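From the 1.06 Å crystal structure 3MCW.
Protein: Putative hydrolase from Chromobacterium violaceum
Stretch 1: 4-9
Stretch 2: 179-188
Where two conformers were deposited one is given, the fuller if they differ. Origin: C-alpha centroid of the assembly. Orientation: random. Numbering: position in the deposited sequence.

Stretch 1 4-9: APLRFS
Stretch 2 (179-188) CRVCGSADIL

Leu6 is the centre of this contact, and 105 Å² of it is covered by residues more than 170 positions later in the chain. Its CA-to-CB bond points toward the second stretch, and with chi1 t (177°) and chi2 p (70°) CD2 packs against Ile187 and Cys182, with Asp186 O also near, 4.0 Å from Leu6 CD2. Leu6 CD2 lies 3.9 Å from Ile187 CG1 and 4.4 Å from Cys182 SG. Branched leucine suits the place, because its other methyl, CD1, remains free to meet Arg180.

These residues lie where a strand, 180-182, turns through Gly183 into a helix beginning at Ser184. Gly183 is the N-cap; its O accepts from Ile187 N at 3.1 Å, and Ser184 O accepts from Leu188 N at 2.9 Å. The side chain of Asp186 (chi1 m, chi2 -33°) turns back to the helix start, Asp186 OD2 accepting from Gly183 N at 2.9 Å. The carboxylate thus satisfies a backbone NH while Asp186 CB lies 4.4 Å from Leu6 CD2.

Stretch 1 passes this turn as an extended segment without regular strand pairing; phi/psi are -57/132 at Leu6, -137/127 at Arg7 and -71/142 at Phe8. The CA atoms of Leu6 and Asp186 are 6.4 Å apart. The CA-to-CB bond of Arg7 points away, whereas that of Phe8 (chi1 m, chi2 -67°) lies sideways, but its ring end comes nearer: Phe8 CZ is 4.1 Å from Ile187 CG2, and Ile187 O lies at the ring edge, 3.9 Å from Phe8 CE2.

At the polar edge, Arg180 reaches out with chi1 to chi3 all t and chi4 165°. Leu6 CD1 covers one face of its guanidinium, 3.9 Å from Arg180 NH1, leaving the edge for polar partners. Arg180 NH2 donates to Ala4 O (3.0 Å, 158°), while Arg180 NH1 makes a weak 3.0 Å bond to water 1, whose O also accepts from Arg7 N at 2.9 Å.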

ATOM      1  N   ALA A   4      -2.314  17.627 -19.572  1.00 44.72           N
ATOM      2  CA  ALA A   4      -2.294  16.983 -20.926  1.00 34.22           C
ATOM      3  C   ALA A   4      -3.117  15.688 -20.913  1.00 32.95           C
ATOM      4  O   ALA A   4      -2.990  14.887 -19.970  1.00 33.56           O
ATOM      5  CB  ALA A   4      -0.865  16.698 -21.356  1.00 37.54           C
ATOM      6  N   PRO A   5      -3.956  15.478 -21.951  1.00 33.04           N
ATOM      7  CA  PRO A   5      -4.855  14.307 -22.024  1.00 30.96           C
ATOM      8  C   PRO A   5      -4.112  12.991 -22.182  1.00 28.70           C
ATOM      9  O   PRO A   5      -3.091  12.952 -22.847  1.00 29.73           O
ATOM     10  CB  PRO A   5      -5.691  14.581 -23.274  1.00 35.86           C
ATOM     11  CG  PRO A   5      -4.828  15.421 -24.113  1.00 34.83           C
ATOM     12  CD  PRO A   5      -4.041  16.287 -23.179  1.00 34.31           C
ATOM     13  N   LEU A   6      -4.643  11.921 -21.589  1.00 23.78           N
ATOM     14  CA  LEU A   6      -3.922  10.663 -21.455  1.00 20.56           C
ATOM     15  C   LEU A   6      -3.454  10.090 -22.777  1.00 19.98           C
ATOM     16  O   LEU A   6      -4.208   9.987 -23.733  1.00 20.82           O
ATOM     17  CB  LEU A   6      -4.787   9.615 -20.757  1.00 18.95           C
ATOM     18  CG  LEU A   6      -4.187   8.214 -20.594  1.00 18.54           C
ATOM     19  CD1 LEU A   6      -3.045   8.210 -19.586  1.00 24.48           C
ATOM     20  CD2 LEU A   6      -5.281   7.248 -20.180  1.00 22.85           C
ATOM     21  N   ARG A   7      -2.196   9.712 -22.772  1.00 19.33           N
ATOM     22  CA  ARG A   7      -1.562   9.059 -23.889  1.00 18.89           C
ATOM     23  C   ARG A   7      -0.711   7.902 -23.356  1.00 17.74           C
ATOM     24  O   ARG A   7       0.106   8.094 -22.457  1.00 23.84           O
ATOM     25  CB  ARG A   7      -0.708  10.086 -24.660  1.00 21.71           C
ATOM     26  CG  ARG A   7       0.181   9.552 -25.774  1.00 25.56           C
ATOM     27  CD  ARG A   7       1.222  10.589 -26.216  1.00 28.42           C
ATOM     28  NE  ARG A   7       2.105  10.062 -27.259  1.00 34.96           N
ATOM     29  N   PHE A   8      -0.915   6.699 -23.890  1.00 15.03           N
ATOM     30  CA  PHE A   8      -0.081   5.569 -23.533  1.00 15.84           C
ATOM     31  C   PHE A   8       1.296   5.756 -24.122  1.00 17.77           C
ATOM     32  O   PHE A   8       1.438   6.284 -25.218  1.00 21.55           O
ATOM     33  CB  PHE A   8      -0.702   4.251 -24.006  1.00 12.54           C
ATOM     34  CG  PHE A   8      -1.933   3.901 -23.267  1.00 12.15           C
ATOM     35  CD1 PHE A   8      -1.844   3.573 -21.910  1.00 13.80           C
ATOM     36  CD2 PHE A   8      -3.175   3.938 -23.842  1.00 14.53           C
ATOM     37  CE1 PHE A   8      -2.946   3.278 -21.149  1.00 15.76           C
ATOM     38  CE2 PHE A   8      -4.310   3.607 -23.048  1.00 16.05           C
ATOM     39  CZ  PHE A   8      -4.156   3.288 -21.715  1.00 17.30           C
ATOM     40  N   SER A   9       2.299   5.362 -23.350  1.00 20.25           N
ATOM     41  CA  SER A   9       3.688   5.445 -23.792  0.50 23.29           C
ATOM     42  C   SER A   9       4.076   4.226 -24.625  1.00 21.67           C
ATOM     43  O   SER A   9       5.035   4.271 -25.388  1.00 26.76           O
ATOM     44  CB  SER A   9       4.619   5.579 -22.589  0.50 21.92           C
ATOM     45  OG  SER A   9       4.441   4.504 -21.691  0.50 24.63           O
ATOM     46  N   CYS A 179       0.760   6.175  -9.178  1.00  7.05           N
ATOM     47  CA  CYS A 179       0.032   5.935 -10.433  1.00  6.85           C
ATOM     48  C   CYS A 179      -0.567   7.227 -10.929  1.00  7.44           C
ATOM     49  O   CYS A 179      -0.451   8.275 -10.278  1.00  8.79           O
ATOM     50  CB  CYS A 179      -1.079   4.910 -10.222  1.00  6.92           C
ATOM     51  SG  CYS A 179      -2.459   5.535  -9.230  1.00  7.89           S
ATOM     52  N   ARG A 180      -1.153   7.177 -12.124  1.00  6.95           N
ATOM     53  CA  ARG A 180      -2.013   8.239 -12.623  1.00  7.05           C
ATOM     54  C   ARG A 180      -3.452   7.774 -12.477  1.00  6.48           C
ATOM     55  O   ARG A 180      -3.864   6.785 -13.099  1.00  7.85           O
ATOM     56  CB  ARG A 180      -1.695   8.519 -14.084  1.00  8.43           C
ATOM     57  CG  ARG A 180      -2.517   9.659 -14.642  1.00 11.78           C
ATOM     58  CD  ARG A 180      -2.104  10.022 -16.039  1.00 16.46           C
ATOM     59  NE  ARG A 180      -2.964  11.049 -16.574  1.00 19.20           N
ATOM     60  CZ  ARG A 180      -2.678  11.765 -17.641  1.00 20.05           C
ATOM     61  NH1 ARG A 180      -1.561  11.528 -18.305  1.00 24.87           N
ATOM     62  NH2 ARG A 180      -3.533  12.677 -18.049  1.00 28.67           N
ATOM     63  N   VAL A 181      -4.244   8.495 -11.690  1.00  7.18           N
ATOM     64  CA  VAL A 181      -5.671   8.201 -11.543  1.00  7.06           C
ATOM     65  C   VAL A 181      -6.405   8.823 -12.739  1.00  7.21           C
ATOM     66  O   VAL A 181      -6.241   9.985 -13.035  1.00  9.86           O
ATOM     67  CB  VAL A 181      -6.187   8.763 -10.221  1.00  7.89           C
ATOM     68  CG1 VAL A 181      -7.724   8.612 -10.152  1.00 10.40           C
ATOM     69  CG2 VAL A 181      -5.501   8.056  -9.053  1.00  9.10           C
ATOM     70  N   CYS A 182      -7.231   8.015 -13.413  1.00  8.39           N
ATOM     71  CA  CYS A 182      -8.000   8.542 -14.510  0.50  9.57           C
ATOM     72  C   CYS A 182      -9.292   7.773 -14.676  1.00  8.64           C
ATOM     73  O   CYS A 182      -9.647   6.946 -13.824  1.00  9.54           O
ATOM     74  CB  CYS A 182      -7.154   8.462 -15.753  0.50 12.17           C
ATOM     75  SG  CYS A 182      -6.679   6.764 -16.071  0.50 15.46           S
ATOM     76  N   GLY A 183     -10.072   8.136 -15.688  1.00  9.42           N
ATOM     77  CA  GLY A 183     -11.339   7.486 -15.933  1.00  9.76           C
ATOM     78  C   GLY A 183     -11.274   6.557 -17.124  1.00  8.53           C
ATOM     79  O   GLY A 183     -10.514   6.746 -18.066  1.00  9.61           O
ATOM     80  N   SER A 184     -12.176   5.598 -17.118  1.00  9.22           N
ATOM     81  CA  SER A 184     -12.245   4.633 -18.203  1.00  9.58           C
ATOM     82  C   SER A 184     -12.503   5.304 -19.544  1.00  9.40           C
ATOM     83  O   SER A 184     -11.958   4.840 -20.536  1.00 10.28           O
ATOM     84  CB  SER A 184     -13.287   3.551 -17.937  1.00 10.87           C
ATOM     85  OG  SER A 184     -14.602   4.057 -17.880  1.00 12.02           O
ATOM     86  N   ALA A 185     -13.298   6.378 -19.612  1.00 10.84           N
ATOM     87  CA  ALA A 185     -13.541   7.057 -20.893  1.00 12.31           C
ATOM     88  C   ALA A 185     -12.221   7.577 -21.447  1.00 11.09           C
ATOM     89  O   ALA A 185     -11.983   7.505 -22.672  1.00 13.53           O
ATOM     90  CB  ALA A 185     -14.564   8.163 -20.754  1.00 15.05           C
ATOM     91  N   ASP A 186     -11.378   8.155 -20.599  1.00 12.85           N
ATOM     92  CA  ASP A 186     -10.026   8.691 -20.940  0.50 13.40           C
ATOM     93  C   ASP A 186      -9.191   7.586 -21.579  1.00 11.87           C
ATOM     94  O   ASP A 186      -8.466   7.734 -22.554  1.00 12.51           O
ATOM     95  CB  ASP A 186      -9.191   9.136 -19.678  0.50 14.50           C
ATOM     96  CG  ASP A 186      -9.847  10.257 -18.826  0.50 15.22           C
ATOM     97  OD1 ASP A 186     -10.541  11.127 -19.425  0.50 19.46           O
ATOM     98  OD2 ASP A 186      -9.634  10.269 -17.560  0.50 17.54           O
ATOM     99  N   ILE A 187      -9.216   6.458 -20.885  1.00  9.57           N
ATOM    100  CA  ILE A 187      -8.427   5.290 -21.254  1.00  9.07           C
ATOM    101  C   ILE A 187      -8.880   4.776 -22.645  1.00  9.15           C
ATOM    102  O   ILE A 187      -8.061   4.491 -23.526  1.00 10.08           O
ATOM    103  CB  ILE A 187      -8.563   4.204 -20.179  1.00  9.25           C
ATOM    104  CG1 ILE A 187      -7.794   4.611 -18.916  1.00 10.44           C
ATOM    105  CG2 ILE A 187      -8.069   2.869 -20.741  1.00 10.96           C
ATOM    106  CD1 ILE A 187      -8.277   3.940 -17.648  1.00 11.83           C
ATOM    107  N   LEU A 188     -10.188   4.654 -22.840  1.00  9.21           N
ATOM    108  CA  LEU A 188     -10.720   4.146 -24.094  1.00 10.63           C
ATOM    109  C   LEU A 188     -10.372   5.076 -25.225  1.00 11.13           C
ATOM    110  O   LEU A 188     -10.035   4.607 -26.321  1.00 12.21           O
ATOM    111  CB  LEU A 188     -12.230   3.934 -23.984  1.00 11.74           C
ATOM    112  CG  LEU A 188     -12.680   2.808 -23.047  1.00 12.38           C
ATOM    113  CD1 LEU A 188     -14.208   2.875 -22.851  1.00 17.69           C
ATOM    114  CD2 LEU A 188     -12.215   1.430 -23.554  1.00 14.67           C
TER
HETATM  115  O   HOH W   1      -0.582  11.391 -21.123  0.50 19.69           O